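Local coordinates for protein type I polyketide synthase PikAII (Streptomyces venezuelae, PDB 3QP9) that probably epimerises the alpha-substituent of a beta-ketoacyl polyketide intermediate, as a C2-type ketoreductase domain that does not itself reduce the ketone, at residues V396-G408 against A414-A426. Numbering follows the deposited sequence.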
loop_
_atom_site.group_PDB
_atom_site.type_symbol
_atom_site.label_atom_id
_atom_site.label_comp_id
_atom_site.label_asym_id
_atom_site.label_seq_id
_atom_site.Cartn_x
_atom_site.Cartn_y
_atom_site.Cartn_z
ATOM N N VAL A 396 5.107 18.111 9.281
ATOM C CA VAL A 396 4.190 17.029 8.992
ATOM C C VAL A 396 4.234 16.668 7.470
ATOM O O VAL A 396 4.070 17.553 6.589
ATOM C CB VAL A 396 2.746 17.527 9.397
ATOM C CG1 VAL A 396 1.638 17.116 8.408
ATOM C CG2 VAL A 396 2.446 17.306 10.905
ATOM N N LEU A 397 4.374 15.392 7.160
ATOM C CA LEU A 397 4.375 14.928 5.809
ATOM C C LEU A 397 3.123 14.068 5.606
ATOM O O LEU A 397 2.976 12.985 6.263
ATOM C CB LEU A 397 5.636 14.120 5.531
ATOM C CG LEU A 397 5.673 13.420 4.136
ATOM C CD1 LEU A 397 5.716 14.371 2.871
ATOM C CD2 LEU A 397 6.901 12.551 4.082
ATOM N N VAL A 398 2.207 14.574 4.778
ATOM C CA VAL A 398 0.970 14.000 4.556
ATOM C C VAL A 398 0.957 13.421 3.168
ATOM O O VAL A 398 1.072 14.134 2.159
ATOM C CB VAL A 398 -0.193 15.051 4.691
ATOM C CG1 VAL A 398 -1.543 14.364 4.522
ATOM C CG2 VAL A 398 -0.056 15.751 6.018
ATOM N N LEU A 399 0.852 12.089 3.104
ATOM C CA LEU A 399 0.732 11.329 1.823
ATOM C C LEU A 399 -0.691 11.003 1.435
ATOM O O LEU A 399 -1.520 10.462 2.252
ATOM C CB LEU A 399 1.530 10.014 2.017
ATOM C CG LEU A 399 2.918 10.244 2.627
ATOM C CD1 LEU A 399 3.741 8.840 2.757
ATOM C CD2 LEU A 399 3.743 11.211 1.724
ATOM N N PHE A 400 -1.021 11.305 0.191
ATOM C CA PHE A 400 -2.327 10.941 -0.367
ATOM C C PHE A 400 -2.220 9.555 -0.997
ATOM O O PHE A 400 -1.629 9.401 -2.045
ATOM C CB PHE A 400 -2.800 12.000 -1.414
ATOM C CG PHE A 400 -3.471 13.220 -0.787
ATOM C CD1 PHE A 400 -2.973 13.803 0.350
ATOM C CD2 PHE A 400 -4.624 13.781 -1.355
ATOM C CE1 PHE A 400 -3.610 14.914 0.910
ATOM C CE2 PHE A 400 -5.276 14.889 -0.772
ATOM C CZ PHE A 400 -4.811 15.445 0.328
ATOM N N SER A 401 -2.837 8.564 -0.319
ATOM C CA SER A 401 -2.887 7.215 -0.782
ATOM C C SER A 401 -4.329 6.937 -1.233
ATOM O O SER A 401 -5.122 7.867 -1.497
ATOM C CB SER A 401 -2.422 6.320 0.389
ATOM O OG SER A 401 -2.600 4.917 0.202
ATOM N N SER A 402 -4.708 5.673 -1.281
ATOM C CA SER A 402 -5.950 5.290 -1.979
ATOM C C SER A 402 -6.521 4.040 -1.343
ATOM O O SER A 402 -5.771 3.174 -0.924
ATOM C CB SER A 402 -5.626 5.009 -3.442
ATOM O OG SER A 402 -6.612 4.195 -4.026
ATOM N N VAL A 403 -7.839 3.939 -1.326
ATOM C CA VAL A 403 -8.494 2.717 -0.930
ATOM C C VAL A 403 -8.001 1.463 -1.760
ATOM O O VAL A 403 -8.269 0.340 -1.338
ATOM C CB VAL A 403 -10.056 2.822 -0.972
ATOM C CG1 VAL A 403 -10.606 3.902 0.027
ATOM C CG2 VAL A 403 -10.603 3.130 -2.426
ATOM N N ALA A 404 -7.278 1.664 -2.877
ATOM C CA ALA A 404 -6.742 0.510 -3.704
ATOM C C ALA A 404 -5.676 -0.201 -2.854
ATOM O O ALA A 404 -5.560 -1.425 -2.885
ATOM C CB ALA A 404 -6.129 0.996 -5.021
ATOM N N ALA A 405 -5.033 0.551 -1.976
ATOM C CA ALA A 405 -4.046 -0.027 -1.118
ATOM C C ALA A 405 -4.618 -0.634 0.172
ATOM O O ALA A 405 -3.887 -1.310 0.936
ATOM C CB ALA A 405 -2.987 1.078 -0.760
ATOM N N ILE A 406 -5.869 -0.322 0.466
ATOM C CA ILE A 406 -6.512 -0.746 1.723
ATOM C C ILE A 406 -7.250 -2.076 1.511
ATOM O O ILE A 406 -6.920 -3.082 2.131
ATOM C CB ILE A 406 -7.497 0.283 2.178
ATOM C CG1 ILE A 406 -6.733 1.609 2.520
ATOM C CG2 ILE A 406 -8.273 -0.237 3.465
ATOM C CD1 ILE A 406 -5.599 1.494 3.585
ATOM N N TRP A 407 -8.153 -2.099 0.540
ATOM C CA TRP A 407 -8.901 -3.287 0.273
ATOM C C TRP A 407 -8.607 -3.832 -1.129
ATOM O O TRP A 407 -8.745 -5.032 -1.353
ATOM C CB TRP A 407 -10.411 -3.043 0.520
ATOM C CG TRP A 407 -11.083 -1.887 -0.219
ATOM C CD1 TRP A 407 -11.277 -1.758 -1.580
ATOM C CD2 TRP A 407 -11.726 -0.757 0.381
ATOM N NE1 TRP A 407 -11.965 -0.605 -1.850
ATOM C CE2 TRP A 407 -12.251 0.030 -0.669
ATOM C CE3 TRP A 407 -11.874 -0.310 1.730
ATOM C CZ2 TRP A 407 -12.973 1.207 -0.432
ATOM C CZ3 TRP A 407 -12.563 0.888 1.967
ATOM C CH2 TRP A 407 -13.099 1.631 0.875
ATOM N N GLY A 408 -8.169 -3.000 -2.071
ATOM C CA GLY A 408 -7.858 -3.564 -3.441
ATOM C C GLY A 408 -9.086 -3.529 -4.349
ATOM O O GLY A 408 -10.259 -3.477 -3.878
ATOM N N ALA A 414 -1.074 -2.506 -9.778
ATOM C CA ALA A 414 0.040 -1.579 -9.749
ATOM C C ALA A 414 -0.243 -0.380 -8.860
ATOM O O ALA A 414 0.625 0.087 -8.147
ATOM C CB ALA A 414 0.288 -1.078 -11.224
ATOM N N TYR A 415 -1.437 0.192 -9.000
ATOM C CA TYR A 415 -1.857 1.378 -8.183
ATOM C C TYR A 415 -1.803 1.033 -6.694
ATOM O O TYR A 415 -1.241 1.772 -5.913
ATOM C CB TYR A 415 -3.257 1.760 -8.667
ATOM C CG TYR A 415 -3.879 2.965 -8.074
ATOM C CD1 TYR A 415 -3.119 4.023 -7.551
ATOM C CD2 TYR A 415 -5.269 3.053 -8.033
ATOM C CE1 TYR A 415 -3.774 5.166 -6.991
ATOM C CE2 TYR A 415 -5.906 4.139 -7.496
ATOM C CZ TYR A 415 -5.176 5.198 -6.991
ATOM O OH TYR A 415 -5.927 6.263 -6.488
ATOM N N ALA A 416 -2.273 -0.169 -6.317
ATOM C CA ALA A 416 -2.203 -0.666 -4.946
ATOM C C ALA A 416 -0.784 -0.930 -4.410
ATOM O O ALA A 416 -0.450 -0.559 -3.271
ATOM C CB ALA A 416 -3.068 -1.940 -4.816
ATOM N N ALA A 417 0.069 -1.561 -5.216
ATOM C CA ALA A 417 1.477 -1.665 -4.854
ATOM C C ALA A 417 2.096 -0.312 -4.448
ATOM O O ALA A 417 2.713 -0.202 -3.382
ATOM C CB ALA A 417 2.311 -2.345 -6.048
ATOM N N GLY A 418 1.962 0.714 -5.318
ATOM C CA GLY A 418 2.684 1.982 -5.093
ATOM C C GLY A 418 2.123 2.720 -3.868
ATOM O O GLY A 418 2.834 3.283 -3.083
ATOM N N THR A 419 0.800 2.687 -3.742
ATOM C CA THR A 419 0.073 3.429 -2.752
ATOM C C THR A 419 0.240 2.667 -1.424
ATOM O O THR A 419 0.329 3.295 -0.331
ATOM C CB THR A 419 -1.316 3.561 -3.404
ATOM O OG1 THR A 419 -1.665 4.912 -3.659
ATOM C CG2 THR A 419 -2.439 2.587 -3.125
ATOM N N ALA A 420 0.358 1.331 -1.491
ATOM C CA ALA A 420 0.673 0.625 -0.197
ATOM C C ALA A 420 2.013 0.999 0.347
ATOM O O ALA A 420 2.267 0.862 1.558
ATOM C CB ALA A 420 0.549 -0.953 -0.301
ATOM N N PHE A 421 2.892 1.527 -0.515
ATOM C CA PHE A 421 4.211 1.915 0.007
ATOM C C PHE A 421 4.044 3.137 0.860
ATOM O O PHE A 421 4.767 3.275 1.946
ATOM C CB PHE A 421 5.202 2.220 -1.123
ATOM C CG PHE A 421 6.557 2.654 -0.641
ATOM C CD1 PHE A 421 7.520 1.692 -0.311
ATOM C CD2 PHE A 421 6.862 4.029 -0.534
ATOM C CE1 PHE A 421 8.774 2.082 0.147
ATOM C CE2 PHE A 421 8.048 4.417 -0.119
ATOM C CZ PHE A 421 9.055 3.439 0.214
ATOM N N LEU A 422 3.122 4.043 0.436
ATOM C CA LEU A 422 2.789 5.276 1.273
ATOM C C LEU A 422 2.271 4.948 2.640
ATOM O O LEU A 422 2.692 5.560 3.709
ATOM C CB LEU A 422 1.762 6.156 0.532
ATOM C CG LEU A 422 2.063 6.461 -0.909
ATOM C CD1 LEU A 422 0.994 7.347 -1.488
ATOM C CD2 LEU A 422 3.442 7.256 -0.963
ATOM N N ASP A 423 1.307 4.009 2.686
ATOM C CA ASP A 423 0.689 3.594 3.941
ATOM C C ASP A 423 1.758 2.931 4.820
ATOM O O ASP A 423 1.834 3.166 6.019
ATOM C CB ASP A 423 -0.473 2.625 3.731
ATOM C CG ASP A 423 -1.589 3.199 2.961
ATOM O OD1 ASP A 423 -2.228 2.410 2.238
ATOM O OD2 ASP A 423 -2.019 4.389 3.194
ATOM N N ALA A 424 2.677 2.196 4.227
ATOM C CA ALA A 424 3.770 1.639 5.051
ATOM C C ALA A 424 4.772 2.606 5.601
ATOM O O ALA A 424 5.339 2.336 6.655
ATOM C CB ALA A 424 4.569 0.571 4.258
ATOM N N LEU A 425 5.154 3.626 4.818
ATOM C CA LEU A 425 6.004 4.739 5.337
ATOM C C LEU A 425 5.389 5.255 6.602
ATOM O O LEU A 425 6.097 5.522 7.565
ATOM C CB LEU A 425 6.145 5.847 4.293
ATOM C CG LEU A 425 7.081 5.666 3.090
ATOM C CD1 LEU A 425 7.024 6.918 2.231
ATOM C CD2 LEU A 425 8.554 5.436 3.484
ATOM N N ALA A 426 4.055 5.398 6.647
ATOM C CA ALA A 426 3.416 5.906 7.850
ATOM C C ALA A 426 3.558 5.009 9.093
ATOM O O ALA A 426 3.429 5.472 10.244
ATOM C CB ALA A 426 1.973 6.268 7.569
HETATM O O HOH W 1 -1.847 -0.221 2.661
#
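Tyr415 lays its ring beside Ser402 and Ala404, with CD2 3.7 Å from Ala404 CB and OH 3.3 Å from Ser402 OG. Its CG lies opposite the backbone N (chi1 -176°), which swings the phenol back toward the strand end. Ser402 OG in turn accepts from Ala404 N at 2.9 Å, an ST turn that shapes the chain leaving the strand. The pairing of a serine at the end of this strand with a tyrosine on the following helix resembles the Ser-Tyr arrangement of short-chain dehydrogenases; in a C2-type domain such a site probably serves epimerisation rather than reduction.

Farther along the helix, both carboxylate oxygens of Asp423 and the carbonyl of Thr419 surround Ser401 OG on the strand, each a weak candidate for its one proton. Asp423 OD2 has a firmer partner in Ser438, while a water bridges OD1 to Ala405 O. Thr419 OG1 is buried without a partner. Apolar packing finishes the interface: Leu399 crosses Leu425 at about a right angle, and Leu399 CD1 lies 4.0 Å from Leu422 CB.

Strand 396-402 and helix 413-426 open a Rossmann-type beta-alpha-beta unit completed by strand 435-441, with helix 363-386 packing against Tyr415 and Leu422.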